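Local coordinates for enterobactin synthetase component F-related protein (Vibrio cholerae serotype O1, PDB 4OXI) that probably activates glycine as its adenylate at the expense of ATP, within a lipopolysaccharide modification pathway that gives resistance to antimicrobial peptides, at residues Ala85-Asp90 / Gln195-Asp200; Thr77-Thr82 / Gln199-Leu204; Asp90-Gln95 / His170-Pro175. All blocks are in the same frame, centred on the assembly; numbering follows the deposited sequence.

Contact 1. Residues Ala85-Asp90 / Gln195-Asp200; sequences ALSLSD and QITEQD
S87 and I196 mark the point where the two backbones come nearest, their CA atoms 5.6 Å apart; farther along, L86 and Q199 face each other with their CA atoms at 7.2 Å. Segment 85-90 is part of helix 78-95, with regular bonds from S89 N to A85 O and from D90 N to L86 O. Segment 195-200 is an extended loop running across the helix. It follows the edge strand 190-193 of the five-stranded parallel sheet and is tied here to helix 78-95, far in sequence from the ligand pocket.

S87 carries the polar part. Its OG accepts a hydrogen bond from T197 N at 2.9 Å, nearly straight (166° at the hydrogen). With chi1 at -63°, OG lies beside its own backbone N, and the same hydroxyl also bonds to D83 O one helical turn earlier. Serine is short enough to let the loop come close: its CB rests 3.4 Å from Q195 O.

Q199 supplies the apolar part with its stem. CG packs 3.7 Å from L86 CB, while L86 CD1 reaches Q199 CB at 4.0 Å, so glutamine methylenes cover one side of the leucine, which also packs on L119 of helix 108-119 and on L204. The glutamine chain bends at chi2 (-76°), which turns the amide in the C-terminal direction of the helix, past L86 toward S87 and D90. There NE2 makes a weak bond to T197 O, and OE1 stands 4.0 Å from D90 OD2, mere proximity between two oxygens.

A loop without regular structure is thus held by its main chain: T197 N by the serine hydroxyl, and Q199 N by the D83 carboxylate. Such bonds fix the backbone path while leaving T197 and E198 exposed.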
loop_
_atom_site.group_PDB
_atom_site.type_symbol
_atom_site.label_atom_id
_atom_site.label_comp_id
_atom_site.label_asym_id
_atom_site.label_seq_id
_atom_site.Cartn_x
_atom_site.Cartn_y
_atom_site.Cartn_z
ATOM N N ALA A 85 18.660 -5.332 -11.293
ATOM C CA ALA A 85 18.302 -4.005 -10.813
ATOM C C ALA A 85 19.254 -2.920 -11.333
ATOM O O ALA A 85 18.806 -1.932 -11.909
ATOM C CB ALA A 85 18.238 -3.999 -9.298
ATOM N N LEU A 86 20.562 -3.110 -11.158
ATOM C CA LEU A 86 21.528 -2.135 -11.653
ATOM C C LEU A 86 21.626 -2.090 -13.178
ATOM O O LEU A 86 22.021 -1.067 -13.735
ATOM C CB LEU A 86 22.916 -2.342 -11.042
ATOM C CG LEU A 86 23.033 -2.198 -9.529
ATOM C CD1 LEU A 86 24.506 -2.268 -9.121
ATOM C CD2 LEU A 86 22.402 -0.897 -9.055
ATOM N N SER A 87 21.261 -3.164 -13.870
ATOM C CA SER A 87 21.203 -3.071 -15.331
ATOM C C SER A 87 20.081 -2.133 -15.769
ATOM O O SER A 87 20.269 -1.280 -16.647
ATOM C CB SER A 87 21.012 -4.448 -15.978
ATOM O OG SER A 87 22.117 -5.298 -15.713
ATOM N N LEU A 88 18.903 -2.306 -15.183
ATOM C CA LEU A 88 17.781 -1.431 -15.505
ATOM C C LEU A 88 18.109 0.004 -15.111
ATOM O O LEU A 88 17.947 0.936 -15.896
ATOM C CB LEU A 88 16.527 -1.899 -14.763
ATOM C CG LEU A 88 15.916 -3.191 -15.310
ATOM C CD1 LEU A 88 14.901 -3.755 -14.318
ATOM C CD2 LEU A 88 15.262 -2.930 -16.669
ATOM N N SER A 89 18.595 0.168 -13.887
ATOM C CA SER A 89 18.921 1.489 -13.343
ATOM C C SER A 89 19.968 2.256 -14.180
ATOM O O SER A 89 19.811 3.458 -14.457
ATOM C CB SER A 89 19.396 1.309 -11.900
ATOM O OG SER A 89 19.721 2.543 -11.321
ATOM N N ASP A 90 21.031 1.571 -14.591
ATOM C CA ASP A 90 22.054 2.210 -15.416
ATOM C C ASP A 90 21.459 2.690 -16.727
ATOM O O ASP A 90 21.761 3.781 -17.185
ATOM C CB ASP A 90 23.203 1.245 -15.721
ATOM C CG ASP A 90 24.128 1.032 -14.537
ATOM O OD1 ASP A 90 24.010 1.777 -13.531
ATOM O OD2 ASP A 90 24.977 0.114 -14.619
ATOM N N GLN A 195 19.736 -5.568 -21.559
ATOM C CA GLN A 195 20.536 -6.746 -21.267
ATOM C C GLN A 195 20.931 -6.754 -19.797
ATOM O O GLN A 195 21.099 -5.697 -19.181
ATOM C CB GLN A 195 21.770 -6.818 -22.182
ATOM C CG GLN A 195 21.435 -7.044 -23.676
ATOM C CD GLN A 195 20.466 -8.209 -23.906
ATOM O OE1 GLN A 195 20.528 -9.236 -23.223
ATOM N NE2 GLN A 195 19.562 -8.048 -24.869
ATOM N N ILE A 196 21.045 -7.945 -19.229
ATOM C CA ILE A 196 21.448 -8.084 -17.843
ATOM C C ILE A 196 22.958 -8.248 -17.808
ATOM O O ILE A 196 23.487 -9.214 -18.325
ATOM C CB ILE A 196 20.777 -9.301 -17.178
ATOM C CG1 ILE A 196 19.258 -9.188 -17.241
ATOM C CG2 ILE A 196 21.198 -9.437 -15.727
ATOM C CD1 ILE A 196 18.552 -10.442 -16.736
ATOM N N THR A 197 23.640 -7.282 -17.207
ATOM C CA THR A 197 25.089 -7.287 -17.081
ATOM C C THR A 197 25.395 -7.717 -15.660
ATOM O O THR A 197 24.623 -7.421 -14.754
ATOM C CB THR A 197 25.644 -5.850 -17.249
ATOM O OG1 THR A 197 25.112 -5.261 -18.440
ATOM C CG2 THR A 197 27.166 -5.842 -17.316
ATOM N N GLU A 198 26.513 -8.396 -15.444
ATOM C CA GLU A 198 26.909 -8.732 -14.080
ATOM C C GLU A 198 27.451 -7.484 -13.399
ATOM O O GLU A 198 28.098 -6.671 -14.043
ATOM C CB GLU A 198 27.922 -9.875 -14.076
ATOM C CG GLU A 198 27.317 -11.175 -14.630
ATOM C CD GLU A 198 28.197 -12.400 -14.431
ATOM O OE1 GLU A 198 28.995 -12.427 -13.465
ATOM O OE2 GLU A 198 28.076 -13.340 -15.246
ATOM N N GLN A 199 27.155 -7.316 -12.114
ATOM C CA GLN A 199 27.514 -6.092 -11.391
ATOM C C GLN A 199 28.340 -6.422 -10.154
ATOM O O GLN A 199 28.058 -7.382 -9.442
ATOM C CB GLN A 199 26.259 -5.308 -10.968
ATOM C CG GLN A 199 25.231 -5.050 -12.083
ATOM C CD GLN A 199 25.654 -3.936 -13.045
ATOM O OE1 GLN A 199 26.386 -3.020 -12.664
ATOM N NE2 GLN A 199 25.179 -4.006 -14.293
ATOM N N ASP A 200 29.361 -5.615 -9.898
ATOM C CA ASP A 200 30.256 -5.843 -8.774
ATOM C C ASP A 200 29.627 -5.238 -7.534
ATOM O O ASP A 200 29.523 -4.015 -7.422
ATOM C CB ASP A 200 31.621 -5.193 -9.048
ATOM C CG ASP A 200 32.711 -5.645 -8.071
ATOM O OD1 ASP A 200 32.385 -6.180 -6.984
ATOM O OD2 ASP A 200 33.907 -5.451 -8.395
#

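Contact 2. Residues Thr77-Thr82 / Gln199-Leu204; sequences TYQEMT and QDVELL
Q79 and Q199 are joined by the polar bond of this contact: Q79 NE2 donates to Q199 O at 2.9 Å, lying in the carbonyl plane, with the oxygen almost in the plane of the Q79 amide. NE2 also bonds to D83 OD1, which takes Q199 N as well. A glutamine fits here because its chain, leaving with CG opposite the backbone N (chi1 179°) and bending at chi2, carries an amide out to the loop.

Van der Waals packing adds V201. Its CG1 lies 3.3 Å from Q79 OE1 and 4.0 Å from T82 CG2, the methyl of a threonine whose hydroxyl is turned back to Y78 O. That carbonyl takes T82 N and T82 OG1 from opposite faces.

Local bonds between side chains and backbone shape both segments. Helix 78-95 follows directly on strand 74-77, the edge of a mixed sheet in this adenylation enzyme, and T77 and E80 close its start with a capping box: E80 N to T77 OG1 at 3.1 Å, T77 N to E80 OE1 at 2.8 Å. In the loop, D200 OD1 accepts from E202 N at 3.0 Å, an Asx turn.

L204 packs on L57 and I60 of helix 51-62.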
loop_
_atom_site.group_PDB
_atom_site.type_symbol
_atom_site.label_atom_id
_atom_site.label_comp_id
_atom_site.label_asym_id
_atom_site.label_seq_id
_atom_site.Cartn_x
_atom_site.Cartn_y
_atom_site.Cartn_z
ATOM N N THR A 77 19.043 -14.945 -6.096
ATOM C CA THR A 77 19.943 -14.466 -5.042
ATOM C C THR A 77 20.067 -12.938 -5.045
ATOM O O THR A 77 19.651 -12.275 -6.003
ATOM C CB THR A 77 21.349 -15.028 -5.228
ATOM O OG1 THR A 77 21.851 -14.563 -6.474
ATOM C CG2 THR A 77 21.344 -16.573 -5.228
ATOM N N TYR A 78 20.649 -12.382 -3.985
ATOM C CA TYR A 78 20.913 -10.948 -3.931
ATOM C C TYR A 78 21.763 -10.507 -5.117
ATOM O O TYR A 78 21.546 -9.435 -5.682
ATOM C CB TYR A 78 21.543 -10.545 -2.583
ATOM C CG TYR A 78 20.465 -10.285 -1.567
ATOM C CD1 TYR A 78 19.975 -11.307 -0.756
ATOM C CD2 TYR A 78 19.884 -9.031 -1.465
ATOM C CE1 TYR A 78 18.941 -11.068 0.147
ATOM C CE2 TYR A 78 18.866 -8.787 -0.578
ATOM C CZ TYR A 78 18.391 -9.800 0.212
ATOM O OH TYR A 78 17.367 -9.514 1.077
ATOM N N GLN A 79 22.694 -11.359 -5.528
ATOM C CA GLN A 79 23.578 -11.029 -6.635
ATOM C C GLN A 79 22.794 -11.000 -7.932
ATOM O O GLN A 79 22.973 -10.094 -8.762
ATOM C CB GLN A 79 24.719 -12.055 -6.724
ATOM C CG GLN A 79 25.701 -11.815 -7.880
ATOM C CD GLN A 79 26.553 -10.564 -7.688
ATOM O OE1 GLN A 79 27.205 -10.393 -6.656
ATOM N NE2 GLN A 79 26.537 -9.677 -8.679
ATOM N N GLU A 80 21.929 -11.990 -8.127
ATOM C CA GLU A 80 21.137 -12.028 -9.345
ATOM C C GLU A 80 20.156 -10.859 -9.401
ATOM O O GLU A 80 19.949 -10.280 -10.457
ATOM C CB GLU A 80 20.392 -13.361 -9.464
ATOM C CG GLU A 80 21.309 -14.561 -9.717
ATOM C CD GLU A 80 20.621 -15.902 -9.424
ATOM O OE1 GLU A 80 19.590 -15.921 -8.708
ATOM O OE2 GLU A 80 21.123 -16.940 -9.898
ATOM N N MET A 81 19.539 -10.518 -8.270
ATOM C CA MET A 81 18.608 -9.385 -8.237
ATOM C C MET A 81 19.369 -8.080 -8.464
ATOM O O MET A 81 18.873 -7.159 -9.119
ATOM C CB MET A 81 17.852 -9.329 -6.900
ATOM C CG MET A 81 16.804 -10.431 -6.724
ATOM S SD MET A 81 15.521 -10.378 -8.007
ATOM C CE MET A 81 14.853 -8.723 -7.756
ATOM N N THR A 82 20.585 -8.009 -7.927
ATOM C CA THR A 82 21.408 -6.816 -8.090
ATOM C C THR A 82 21.812 -6.608 -9.548
ATOM O O THR A 82 21.788 -5.485 -10.036
ATOM C CB THR A 82 22.629 -6.863 -7.179
ATOM O OG1 THR A 82 22.172 -6.898 -5.815
ATOM C CG2 THR A 82 23.513 -5.628 -7.396
ATOM N N GLN A 199 27.155 -7.316 -12.114
ATOM C CA GLN A 199 27.514 -6.092 -11.391
ATOM C C GLN A 199 28.340 -6.422 -10.154
ATOM O O GLN A 199 28.058 -7.382 -9.442
ATOM C CB GLN A 199 26.259 -5.308 -10.968
ATOM C CG GLN A 199 25.231 -5.050 -12.083
ATOM C CD GLN A 199 25.654 -3.936 -13.045
ATOM O OE1 GLN A 199 26.386 -3.020 -12.664
ATOM N NE2 GLN A 199 25.179 -4.006 -14.293
ATOM N N ASP A 200 29.361 -5.615 -9.898
ATOM C CA ASP A 200 30.256 -5.843 -8.774
ATOM C C ASP A 200 29.627 -5.238 -7.534
ATOM O O ASP A 200 29.523 -4.015 -7.422
ATOM C CB ASP A 200 31.621 -5.193 -9.048
ATOM C CG ASP A 200 32.711 -5.645 -8.071
ATOM O OD1 ASP A 200 32.385 -6.180 -6.984
ATOM O OD2 ASP A 200 33.907 -5.451 -8.395
ATOM N N VAL A 201 29.210 -6.094 -6.603
ATOM C CA VAL A 201 28.573 -5.618 -5.382
ATOM C C VAL A 201 29.565 -4.987 -4.396
ATOM O O VAL A 201 29.148 -4.312 -3.454
ATOM C CB VAL A 201 27.743 -6.716 -4.690
ATOM C CG1 VAL A 201 26.705 -7.266 -5.653
ATOM C CG2 VAL A 201 28.641 -7.817 -4.169
ATOM N N GLU A 202 30.865 -5.197 -4.618
ATOM C CA GLU A 202 31.903 -4.531 -3.818
ATOM C C GLU A 202 31.851 -3.020 -4.060
ATOM O O GLU A 202 32.152 -2.222 -3.169
ATOM C CB GLU A 202 33.299 -5.075 -4.163
ATOM C CG GLU A 202 33.497 -6.571 -3.885
ATOM C CD GLU A 202 33.800 -6.872 -2.422
ATOM O OE1 GLU A 202 33.397 -7.951 -1.927
ATOM O OE2 GLU A 202 34.458 -6.033 -1.768
ATOM N N LEU A 203 31.436 -2.651 -5.269
ATOM C CA LEU A 203 31.409 -1.262 -5.724
ATOM C C LEU A 203 30.122 -0.528 -5.363
ATOM O O LEU A 203 30.027 0.684 -5.564
ATOM C CB LEU A 203 31.592 -1.213 -7.246
ATOM C CG LEU A 203 33.006 -1.116 -7.831
ATOM C CD1 LEU A 203 33.989 -2.030 -7.102
ATOM C CD2 LEU A 203 32.979 -1.430 -9.326
ATOM N N LEU A 204 29.138 -1.265 -4.851
ATOM C CA LEU A 204 27.808 -0.725 -4.561
ATOM C C LEU A 204 27.797 0.624 -3.830
ATOM O O LEU A 204 27.090 1.555 -4.237
ATOM C CB LEU A 204 26.984 -1.735 -3.759
ATOM C CG LEU A 204 25.951 -2.577 -4.502
ATOM C CD1 LEU A 204 24.876 -3.008 -3.540
ATOM C CD2 LEU A 204 25.344 -1.792 -5.631
#

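Contact 3. Residues Asp90-Gln95 / His170-Pro175; sequences DYWHLQ and HIYALP
Y91, W92 and Y172 form an aromatic cluster between the C-terminal part of helix 78-95 and strand 170-173, which belongs to the five-stranded parallel sheet of this alpha/beta layer. The helix segment packs over the strand nearly antiparallel to it, at 164°, with the axes 11.8 Å apart at closest approach, a spacing that the rings fill.

W92 and Y172 make an edge-to-face pair: the pyrrole edge of the indole points at the phenol ring, the planes being 88° apart and the centroid of the five-membered ring 4.3 Å from that of Y172. A tryptophan suits this site because its N-H can be buried against a pi face while the rest of the indole packs on A113 and A116 of helix 108-119.

With CG anti to the backbone N (chi1 -166°), Y91 sends its ring out toward Y172 and meets it obliquely, CD2 lying 3.6 Å from CE1 of Y172, near the plane of that ring. The Y91 hydroxyl bonds to H192 ND1; the H192 ring, on the neighbouring strand 190-193, stacks on Y172. One helical turn after Y91, Q95 rests its CG 3.4 Å from Y172 OH, a van der Waals contact of a methylene with the hydroxyl.

W92 NE1 sits 3.1 Å above the Y172 ring, over its centre, consistent with an N-H...pi interaction.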
loop_
_atom_site.group_PDB
_atom_site.type_symbol
_atom_site.label_atom_id
_atom_site.label_comp_id
_atom_site.label_asym_id
_atom_site.label_seq_id
_atom_site.Cartn_x
_atom_site.Cartn_y
_atom_site.Cartn_z
ATOM N N ASP A 90 21.031 1.571 -14.591
ATOM C CA ASP A 90 22.054 2.210 -15.416
ATOM C C ASP A 90 21.459 2.690 -16.727
ATOM O O ASP A 90 21.761 3.781 -17.185
ATOM C CB ASP A 90 23.203 1.245 -15.721
ATOM C CG ASP A 90 24.128 1.032 -14.537
ATOM O OD1 ASP A 90 24.010 1.777 -13.531
ATOM O OD2 ASP A 90 24.977 0.114 -14.619
ATOM N N TYR A 91 20.625 1.861 -17.341
ATOM C CA TYR A 91 20.029 2.195 -18.618
ATOM C C TYR A 91 19.109 3.420 -18.456
ATOM O O TYR A 91 19.207 4.385 -19.227
ATOM C CB TYR A 91 19.278 0.972 -19.157
ATOM C CG TYR A 91 18.871 1.028 -20.613
ATOM C CD1 TYR A 91 19.505 0.233 -21.567
ATOM C CD2 TYR A 91 17.837 1.850 -21.030
ATOM C CE1 TYR A 91 19.115 0.268 -22.899
ATOM C CE2 TYR A 91 17.444 1.895 -22.355
ATOM C CZ TYR A 91 18.082 1.103 -23.280
ATOM O OH TYR A 91 17.671 1.149 -24.593
ATOM N N TRP A 92 18.239 3.392 -17.445
ATOM C CA TRP A 92 17.344 4.523 -17.163
ATOM C C TRP A 92 18.089 5.832 -16.893
ATOM O O TRP A 92 17.650 6.879 -17.331
ATOM C CB TRP A 92 16.442 4.202 -15.968
ATOM C CG TRP A 92 15.440 3.151 -16.269
ATOM C CD1 TRP A 92 14.976 2.795 -17.502
ATOM C CD2 TRP A 92 14.765 2.304 -15.322
ATOM N NE1 TRP A 92 14.052 1.782 -17.383
ATOM C CE2 TRP A 92 13.908 1.461 -16.055
ATOM C CE3 TRP A 92 14.804 2.181 -13.929
ATOM C CZ2 TRP A 92 13.089 0.506 -15.441
ATOM C CZ3 TRP A 92 13.979 1.235 -13.313
ATOM C CH2 TRP A 92 13.144 0.407 -14.070
ATOM N N HIS A 93 19.195 5.773 -16.151
ATOM C CA HIS A 93 20.045 6.946 -15.930
ATOM C C HIS A 93 20.545 7.540 -17.245
ATOM O O HIS A 93 20.493 8.757 -17.446
ATOM C CB HIS A 93 21.249 6.590 -15.057
ATOM C CG HIS A 93 20.923 6.484 -13.603
ATOM N ND1 HIS A 93 21.840 6.057 -12.666
ATOM C CD2 HIS A 93 19.781 6.751 -12.924
ATOM C CE1 HIS A 93 21.277 6.072 -11.469
ATOM N NE2 HIS A 93 20.029 6.484 -11.598
ATOM N N LEU A 94 21.026 6.676 -18.137
ATOM C CA LEU A 94 21.519 7.115 -19.436
ATOM C C LEU A 94 20.390 7.669 -20.286
ATOM O O LEU A 94 20.617 8.530 -21.135
ATOM C CB LEU A 94 22.201 5.960 -20.166
ATOM C CG LEU A 94 23.400 5.393 -19.407
ATOM C CD1 LEU A 94 24.061 4.308 -20.237
ATOM C CD2 LEU A 94 24.411 6.488 -19.077
ATOM N N GLN A 95 19.176 7.176 -20.065
ATOM C CA GLN A 95 17.998 7.675 -20.777
ATOM C C GLN A 95 17.454 8.953 -20.151
ATOM O O GLN A 95 16.613 9.618 -20.738
ATOM C CB GLN A 95 16.885 6.619 -20.778
ATOM C CG GLN A 95 17.116 5.459 -21.740
ATOM C CD GLN A 95 17.004 5.897 -23.187
ATOM O OE1 GLN A 95 18.007 6.044 -23.880
ATOM N NE2 GLN A 95 15.785 6.126 -23.641
ATOM N N HIS A 170 7.871 4.685 -23.679
ATOM C CA HIS A 170 9.082 3.879 -23.650
ATOM C C HIS A 170 8.875 2.651 -22.773
ATOM O O HIS A 170 8.666 2.756 -21.552
ATOM C CB HIS A 170 10.259 4.732 -23.196
ATOM C CG HIS A 170 10.619 5.798 -24.184
ATOM N ND1 HIS A 170 11.624 5.638 -25.117
ATOM C CD2 HIS A 170 10.078 7.020 -24.415
ATOM C CE1 HIS A 170 11.696 6.723 -25.868
ATOM N NE2 HIS A 170 10.776 7.578 -25.457
ATOM N N ILE A 171 8.902 1.493 -23.426
ATOM C CA ILE A 171 8.519 0.231 -22.822
ATOM C C ILE A 171 9.767 -0.555 -22.449
ATOM O O ILE A 171 10.650 -0.750 -23.289
ATOM C CB ILE A 171 7.711 -0.596 -23.819
ATOM C CG1 ILE A 171 6.579 0.243 -24.406
ATOM C CG2 ILE A 171 7.180 -1.863 -23.170
ATOM C CD1 ILE A 171 5.605 0.771 -23.375
ATOM N N TYR A 172 9.847 -1.004 -21.193
ATOM C CA TYR A 172 11.014 -1.742 -20.745
ATOM C C TYR A 172 10.638 -3.160 -20.383
ATOM O O TYR A 172 9.562 -3.399 -19.844
ATOM C CB TYR A 172 11.679 -1.042 -19.556
ATOM C CG TYR A 172 12.343 0.247 -19.956
ATOM C CD1 TYR A 172 13.690 0.282 -20.294
ATOM C CD2 TYR A 172 11.618 1.431 -20.027
ATOM C CE1 TYR A 172 14.301 1.463 -20.683
ATOM C CE2 TYR A 172 12.221 2.611 -20.411
ATOM C CZ TYR A 172 13.559 2.617 -20.741
ATOM O OH TYR A 172 14.156 3.803 -21.119
ATOM N N ALA A 173 11.524 -4.105 -20.675
ATOM C CA ALA A 173 11.288 -5.498 -20.311
ATOM C C ALA A 173 12.612 -6.235 -20.176
ATOM O O ALA A 173 13.605 -5.842 -20.787
ATOM C CB ALA A 173 10.401 -6.170 -21.349
ATOM N N LEU A 174 12.632 -7.289 -19.362
ATOM C CA LEU A 174 13.808 -8.151 -19.261
ATOM C C LEU A 174 13.944 -8.980 -20.556
ATOM O O LEU A 174 12.977 -9.101 -21.310
ATOM C CB LEU A 174 13.692 -9.042 -18.021
ATOM C CG LEU A 174 13.579 -8.273 -16.699
ATOM C CD1 LEU A 174 13.186 -9.205 -15.564
ATOM C CD2 LEU A 174 14.879 -7.543 -16.376
ATOM N N PRO A 175 15.147 -9.520 -20.836
ATOM C CA PRO A 175 15.399 -10.151 -22.141
ATOM C C PRO A 175 14.557 -11.386 -22.448
ATOM O O PRO A 175 14.525 -11.809 -23.601
ATOM C CB PRO A 175 16.878 -10.549 -22.060
ATOM C CG PRO A 175 17.468 -9.598 -21.105
ATOM C CD PRO A 175 16.392 -9.390 -20.057
#

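Helix 78-95 is common to all three contacts, which follow one another along it: contact 2 at its start, contact 1 in the middle, contact 3 toward its end. Contacts 1 and 2 have centres about 9 Å apart and share Q199 and D200 in the loop after strand 190-193; they also touch where L86 CD1 packs on L204 CD2 at 3.6 Å. Contact 3, centred about 10 Å from contact 1 and 18 Å from contact 2, shares D90 with contact 1, and Q195 OE1 approaches P175 CG at 3.7 Å. The glycyl-adenosine-5'-phosphate pocket is formed by residues between 266 and 477, so none of these segments belongs to it.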